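Local structure of molybdenum cofactor biosynthesis protein C 2 (Mycobacterium tuberculosis, 4FDF) at the interface of chains A and B. The protein probably catalyses, as a MoaC-family lyase, the conversion of 3',8-cyclo-7,8-dihydroguanosine 5'-triphosphate to cyclic pyranopterin monophosphate in molybdenum cofactor biosynthesis. Numbering follows the deposited sequence. Chains: chain A/B, Molybdenum cofactor biosynthesis protein C 2.

Contact 1: the interface of chains A and B. Residues chain A 144-148; chain B 150-152, 166.
The carbonyl oxygen O of A:Gly145 is gripped by the guanidinium of B:Arg166, whose NH2 donates to it at 3.2 Å while NH1 adds a weak second bond. This oxygen lies at the edge of the guanidinium, nearly in its plane, but the donor NH2 stands above the carbonyl plane and meets the C=O almost broadside, at 98°. The arginine chain leaves extended and bends at its third torsion (chi3 -63°), which turns the head group toward the A:Gly145 carbonyl. Further on, strands 147-156 of the two chains meet antiparallel: the N of A:Ile148 bonds to O of B:Ile151 at 3.1 Å, and N of B:Ile151 returns a bond to O of A:Ile148 at 3.0 Å. A:Leu147 sends its CD2 methyl alongside the B:Arg152 chain, 3.6 Å from its CB. That arginine curls back within its own chain, its NH1 bonding to the backbone O of B:Asp150 at 2.8 Å in the guanidinium plane, while the carboxylate oxygen OD2 of B:Asp150 lies over one face and forms a salt bridge with NH1. The paired strands, with the arginine clasp beside them, join two subunits of the MoaC hexamer edge to edge.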
loop_
_atom_site.group_PDB
_atom_site.type_symbol
_atom_site.label_atom_id
_atom_site.label_comp_id
_atom_site.label_asym_id
_atom_site.label_seq_id
_atom_site.Cartn_x
_atom_site.Cartn_y
_atom_site.Cartn_z
ATOM N N PRO A 144 11.092 -25.644 8.898
ATOM C CA PRO A 144 10.764 -25.206 7.539
ATOM C C PRO A 144 9.654 -26.033 6.882
ATOM O O PRO A 144 8.971 -25.535 5.985
ATOM C CB PRO A 144 12.098 -25.341 6.800
ATOM C CG PRO A 144 12.848 -26.367 7.568
ATOM C CD PRO A 144 12.470 -26.158 8.993
ATOM N N GLY A 145 9.443 -27.258 7.350
ATOM C CA GLY A 145 8.363 -28.093 6.833
ATOM C C GLY A 145 6.982 -27.821 7.410
ATOM O O GLY A 145 6.005 -28.455 7.003
ATOM N N ALA A 146 6.891 -26.888 8.360
ATOM C CA ALA A 146 5.602 -26.515 8.954
ATOM C C ALA A 146 4.520 -26.248 7.888
ATOM O O ALA A 146 4.813 -25.652 6.842
ATOM C CB ALA A 146 5.778 -25.309 9.869
ATOM N N LEU A 147 3.290 -26.698 8.157
ATOM C CA LEU A 147 2.154 -26.663 7.199
ATOM C C LEU A 147 1.072 -25.710 7.666
ATOM O O LEU A 147 0.870 -25.567 8.879
ATOM C CB LEU A 147 1.487 -28.048 7.110
ATOM C CG LEU A 147 2.105 -29.162 6.264
ATOM C CD1 LEU A 147 1.731 -30.539 6.803
ATOM C CD2 LEU A 147 1.634 -29.029 4.842
ATOM N N ILE A 148 0.385 -25.076 6.708
ATOM C CA ILE A 148 -0.812 -24.269 6.974
ATOM C C ILE A 148 -2.011 -24.999 6.363
ATOM O O ILE A 148 -2.084 -25.212 5.147
ATOM C CB ILE A 148 -0.698 -22.803 6.416
ATOM C CG1 ILE A 148 0.428 -22.037 7.118
ATOM C CG2 ILE A 148 -1.999 -22.051 6.597
ATOM C CD1 ILE A 148 0.885 -20.749 6.401
ATOM N N ASP B 150 -3.159 -27.502 2.927
ATOM C CA ASP B 150 -1.830 -28.012 2.583
ATOM C C ASP B 150 -0.921 -26.950 1.923
ATOM O O ASP B 150 -0.229 -27.213 0.937
ATOM C CB ASP B 150 -1.983 -29.272 1.712
ATOM C CG ASP B 150 -0.884 -30.298 1.939
ATOM O OD1 ASP B 150 -0.506 -30.565 3.105
ATOM O OD2 ASP B 150 -0.409 -30.868 0.936
ATOM N N ILE B 151 -0.948 -25.739 2.470
ATOM C CA ILE B 151 -0.025 -24.701 2.033
ATOM C C ILE B 151 1.354 -24.967 2.635
ATOM O O ILE B 151 1.508 -24.995 3.848
ATOM C CB ILE B 151 -0.535 -23.290 2.407
ATOM C CG1 ILE B 151 -1.793 -22.979 1.589
ATOM C CG2 ILE B 151 0.580 -22.230 2.192
ATOM C CD1 ILE B 151 -2.630 -21.834 2.126
ATOM N N ARG B 152 2.354 -25.154 1.784
ATOM C CA ARG B 152 3.654 -25.611 2.252
ATOM C C ARG B 152 4.772 -25.283 1.268
ATOM O O ARG B 152 4.535 -25.058 0.070
ATOM C CB ARG B 152 3.611 -27.124 2.517
ATOM C CG ARG B 152 3.595 -27.958 1.241
ATOM C CD ARG B 152 2.570 -29.083 1.283
ATOM N NE ARG B 152 2.654 -29.893 0.070
ATOM C CZ ARG B 152 1.900 -29.735 -1.020
ATOM N NH1 ARG B 152 0.950 -28.803 -1.090
ATOM N NH2 ARG B 152 2.095 -30.534 -2.054
ATOM N N ARG B 166 11.166 -30.903 -0.222
ATOM C CA ARG B 166 10.275 -31.634 0.671
ATOM C C ARG B 166 10.228 -33.127 0.319
ATOM O O ARG B 166 10.190 -33.514 -0.851
ATOM C CB ARG B 166 8.871 -31.016 0.650
ATOM C CG ARG B 166 7.849 -31.746 1.509
ATOM C CD ARG B 166 6.511 -31.017 1.546
ATOM N NE ARG B 166 6.675 -29.711 2.164
ATOM C CZ ARG B 166 6.368 -29.410 3.421
ATOM N NH1 ARG B 166 5.826 -30.310 4.238
ATOM N NH2 ARG B 166 6.594 -28.179 3.852
#

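Contact 2: the interface of chains A and B. Residues chain A 84, 125-126, 129, 151; chain B 129, 133, 151.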
loop_
_atom_site.group_PDB
_atom_site.type_symbol
_atom_site.label_atom_id
_atom_site.label_comp_id
_atom_site.label_asym_id
_atom_site.label_seq_id
_atom_site.Cartn_x
_atom_site.Cartn_y
_atom_site.Cartn_z
ATOM N N ILE A 84 -7.542 -9.104 -2.708
ATOM C CA ILE A 84 -8.439 -9.955 -3.445
ATOM C C ILE A 84 -9.211 -9.080 -4.420
ATOM O O ILE A 84 -10.073 -8.299 -4.002
ATOM C CB ILE A 84 -9.357 -10.716 -2.484
ATOM C CG1 ILE A 84 -8.502 -11.352 -1.383
ATOM C CG2 ILE A 84 -10.164 -11.767 -3.249
ATOM C CD1 ILE A 84 -9.282 -12.138 -0.369
ATOM N N LEU A 125 -11.175 -14.858 6.484
ATOM C CA LEU A 125 -10.252 -15.794 5.863
ATOM C C LEU A 125 -8.846 -15.207 5.676
ATOM O O LEU A 125 -7.860 -15.900 5.909
ATOM C CB LEU A 125 -10.811 -16.269 4.518
ATOM C CG LEU A 125 -12.018 -17.203 4.560
ATOM C CD1 LEU A 125 -12.644 -17.228 3.196
ATOM C CD2 LEU A 125 -11.638 -18.623 5.033
ATOM N N THR A 126 -8.756 -13.937 5.263
ATOM C CA THR A 126 -7.448 -13.329 5.004
ATOM C C THR A 126 -6.712 -13.052 6.297
ATOM O O THR A 126 -5.483 -13.180 6.366
ATOM C CB THR A 126 -7.522 -12.030 4.161
ATOM O OG1 THR A 126 -7.927 -10.939 4.992
ATOM C CG2 THR A 126 -8.493 -12.172 2.992
ATOM N N SER A 129 -5.304 -16.398 7.169
ATOM C CA SER A 129 -4.187 -16.732 6.276
ATOM C C SER A 129 -2.888 -15.990 6.604
ATOM O O SER A 129 -1.802 -16.588 6.620
ATOM C CB SER A 129 -4.587 -16.488 4.825
ATOM O OG SER A 129 -5.796 -17.162 4.533
ATOM N N ILE A 151 -7.921 -24.002 6.216
ATOM C CA ILE A 151 -8.468 -22.653 6.224
ATOM C C ILE A 151 -9.909 -22.685 5.682
ATOM O O ILE A 151 -10.152 -23.105 4.545
ATOM C CB ILE A 151 -7.548 -21.646 5.442
ATOM C CG1 ILE A 151 -6.209 -21.473 6.167
ATOM C CG2 ILE A 151 -8.228 -20.271 5.273
ATOM C CD1 ILE A 151 -5.169 -20.672 5.382
ATOM N N SER B 129 -1.008 -18.446 -1.140
ATOM C CA SER B 129 -2.025 -18.104 -0.189
ATOM C C SER B 129 -3.053 -17.144 -0.754
ATOM O O SER B 129 -4.265 -17.400 -0.657
ATOM C CB SER B 129 -1.347 -17.514 1.026
ATOM O OG SER B 129 -2.291 -17.364 2.068
ATOM N N LEU B 133 -7.094 -17.725 -1.716
ATOM C CA LEU B 133 -8.144 -16.825 -1.251
ATOM C C LEU B 133 -8.949 -16.244 -2.413
ATOM O O LEU B 133 -10.166 -16.090 -2.319
ATOM C CB LEU B 133 -7.564 -15.682 -0.402
ATOM C CG LEU B 133 -7.036 -16.019 1.004
ATOM C CD1 LEU B 133 -6.145 -14.899 1.544
ATOM C CD2 LEU B 133 -8.183 -16.288 1.960
ATOM N N ILE B 151 -0.948 -25.739 2.470
ATOM C CA ILE B 151 -0.025 -24.701 2.033
ATOM C C ILE B 151 1.354 -24.967 2.635
ATOM O O ILE B 151 1.508 -24.995 3.848
ATOM C CB ILE B 151 -0.535 -23.290 2.407
ATOM C CG1 ILE B 151 -1.793 -22.979 1.589
ATOM C CG2 ILE B 151 0.580 -22.230 2.192
ATOM C CD1 ILE B 151 -2.630 -21.834 2.126
#
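Helix 121-139 of each MoaC subunit meets its counterpart here, beside the paired strands 147-156. B:Leu133 packs its branched end against A:Leu125, A:Thr126 and A:Ser129 of the facing helix and A:Ile84 from a loop. Its CG lies anti to its own carbonyl carbon (chi1 -71°), and both methyls at the branch meet the hydroxyl OG of A:Ser129, CD2 at 3.6 Å and CD1 at 3.8 Å. CD2 also rests 3.7 Å from CB of A:Leu125. CD1 also reaches A:Thr126, whose side chain crosses that of the leucine at about a right angle with its CG2 methyl 3.9 Å from CD1. Nearer the root of the leucine, the CD1 methyl of A:Ile84 touches CB of B:Leu133 at 3.9 Å, again with the side chains crossing nearly perpendicular. The hydroxyl of A:Ser129 is held by its own helix: OG donates to the backbone O of A:Leu125, one turn earlier, at 2.8 Å, from above the carbonyl plane. This bond fixes the hydroxyl where it lies against the leucine branch. OG of B:Ser129 approaches CB of A:Ser129 at 3.7 Å, bringing the same serine of both helices together. More loosely, the CD1 methyls of A:Ile151 and B:Ile151 face each other at 4.3 Å. The leucine and its surroundings form a largely apolar core that packs the two subunits together at the helices.

Contact 3: the interface of chains A and B. Residues chain A 72, 130, 133-134, 137; chain B 83-85.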
loop_
_atom_site.group_PDB
_atom_site.type_symbol
_atom_site.label_atom_id
_atom_site.label_comp_id
_atom_site.label_asym_id
_atom_site.label_seq_id
_atom_site.Cartn_x
_atom_site.Cartn_y
_atom_site.Cartn_z
ATOM N N ALA A 72 -0.549 -8.778 12.517
ATOM C CA ALA A 72 -0.513 -8.976 11.054
ATOM C C ALA A 72 -1.881 -9.352 10.485
ATOM O O ALA A 72 -2.310 -8.811 9.461
ATOM C CB ALA A 72 0.519 -10.037 10.674
ATOM N N VAL A 130 -3.011 -14.705 6.914
ATOM C CA VAL A 130 -1.838 -13.854 7.143
ATOM C C VAL A 130 -1.250 -14.022 8.553
ATOM O O VAL A 130 -0.033 -13.956 8.747
ATOM C CB VAL A 130 -2.152 -12.376 6.778
ATOM C CG1 VAL A 130 -0.977 -11.447 7.121
ATOM C CG2 VAL A 130 -2.481 -12.270 5.274
ATOM N N LEU A 133 0.681 -17.203 7.959
ATOM C CA LEU A 133 1.899 -16.937 7.223
ATOM C C LEU A 133 2.934 -16.309 8.143
ATOM O O LEU A 133 4.119 -16.641 8.066
ATOM C CB LEU A 133 1.630 -16.048 6.007
ATOM C CG LEU A 133 0.960 -16.699 4.786
ATOM C CD1 LEU A 133 0.447 -15.610 3.873
ATOM C CD2 LEU A 133 1.863 -17.662 4.004
ATOM N N THR A 134 2.473 -15.406 9.009
ATOM C CA THR A 134 3.338 -14.753 9.976
ATOM C C THR A 134 3.904 -15.731 10.995
ATOM O O THR A 134 5.120 -15.764 11.209
ATOM C CB THR A 134 2.626 -13.568 10.691
ATOM O OG1 THR A 134 2.130 -12.659 9.704
ATOM C CG2 THR A 134 3.607 -12.825 11.582
ATOM N N ASP A 137 6.530 -17.474 9.279
ATOM C CA ASP A 137 7.711 -16.645 9.129
ATOM C C ASP A 137 8.565 -16.651 10.409
ATOM O O ASP A 137 9.808 -16.691 10.350
ATOM C CB ASP A 137 7.309 -15.217 8.781
ATOM C CG ASP A 137 8.506 -14.313 8.608
ATOM O OD1 ASP A 137 8.615 -13.316 9.349
ATOM O OD2 ASP A 137 9.361 -14.630 7.759
ATOM N N LEU B 83 2.821 -7.245 4.261
ATOM C CA LEU B 83 1.866 -8.053 5.023
ATOM C C LEU B 83 2.479 -8.743 6.218
ATOM O O LEU B 83 1.838 -8.859 7.267
ATOM C CB LEU B 83 1.225 -9.117 4.125
ATOM C CG LEU B 83 0.403 -8.581 2.954
ATOM C CD1 LEU B 83 0.131 -9.676 1.903
ATOM C CD2 LEU B 83 -0.895 -7.917 3.427
ATOM N N ILE B 84 3.707 -9.230 6.044
ATOM C CA ILE B 84 4.389 -10.018 7.069
ATOM C C ILE B 84 5.439 -9.144 7.748
ATOM O O ILE B 84 6.473 -8.838 7.159
ATOM C CB ILE B 84 5.081 -11.277 6.478
ATOM C CG1 ILE B 84 4.142 -12.042 5.525
ATOM C CG2 ILE B 84 5.631 -12.164 7.599
ATOM C CD1 ILE B 84 2.881 -12.642 6.192
ATOM N N PRO B 85 5.175 -8.759 9.005
ATOM C CA PRO B 85 5.921 -7.723 9.721
ATOM C C PRO B 85 7.434 -7.905 9.700
ATOM O O PRO B 85 8.146 -6.939 9.470
ATOM C CB PRO B 85 5.377 -7.831 11.143
ATOM C CG PRO B 85 3.958 -8.329 10.939
ATOM C CD PRO B 85 4.091 -9.325 9.833
HETATM O O HOH W 1 -0.611 -7.691 7.462
#
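The chain B backbone leaves helix 65-83 at B:Leu83, passes through B:Ile84 in an extended conformation (phi/psi -104°/108°) and turns at B:Pro85, running against helices 65-78 and 121-139 of chain A. In this MoaC-family protein the latter helix carries A:Asp137, the predicted active-site residue. The B:Ile84 side chain lies against that helix, its CD1 methyl 3.6 Å from CB of A:Leu133 and 3.6 Å from the hydroxyl OG1 of A:Thr134. About one turn on, the B:Ile84 and A:Asp137 side chains run past each other in opposite directions, with CG2 of B:Ile84 3.7 Å from CB of A:Asp137 and beside OD1. This methyl gives the aspartate an apolar neighbour from the other subunit. CG1 of A:Val130, anti to the backbone N (chi1 175°), lies 3.8 Å from O of B:Leu83. The A:Thr134 hydroxyl is tied back to its own helix, OG1 donating to the backbone O of A:Val130 at 2.7 Å. The ring of B:Pro85 bridges the two chain A helices: CD packs 3.7 Å from CB of A:Ala72 and also meets CG2 of A:Thr134. Water 1 joins the chains where B:Leu83 ends its helix, its oxygen 2.9 Å from O of A:Ala72 and 2.7 Å from O of B:Leu83.

Three patches of one two-fold symmetric interface lie close together: the C-alpha centres of contacts 1 and 2 are about 14 Å apart, those of contacts 1 and 3 about 15 Å, and those of contacts 2 and 3 about 12 Å. The backbone of B:Ile151 pairs in contact 1 while its CD1 faces A:Ile151 in contact 2, so the strand lies next to the helix packing. Helix 121-139 runs through contacts 2 and 3, where residues 84 and 133 recur with the chains exchanged. A:Asp137 is itself part of contact 3, so the partner subunit probably borders the active site; the structure alone does not show whether assembly affects activity.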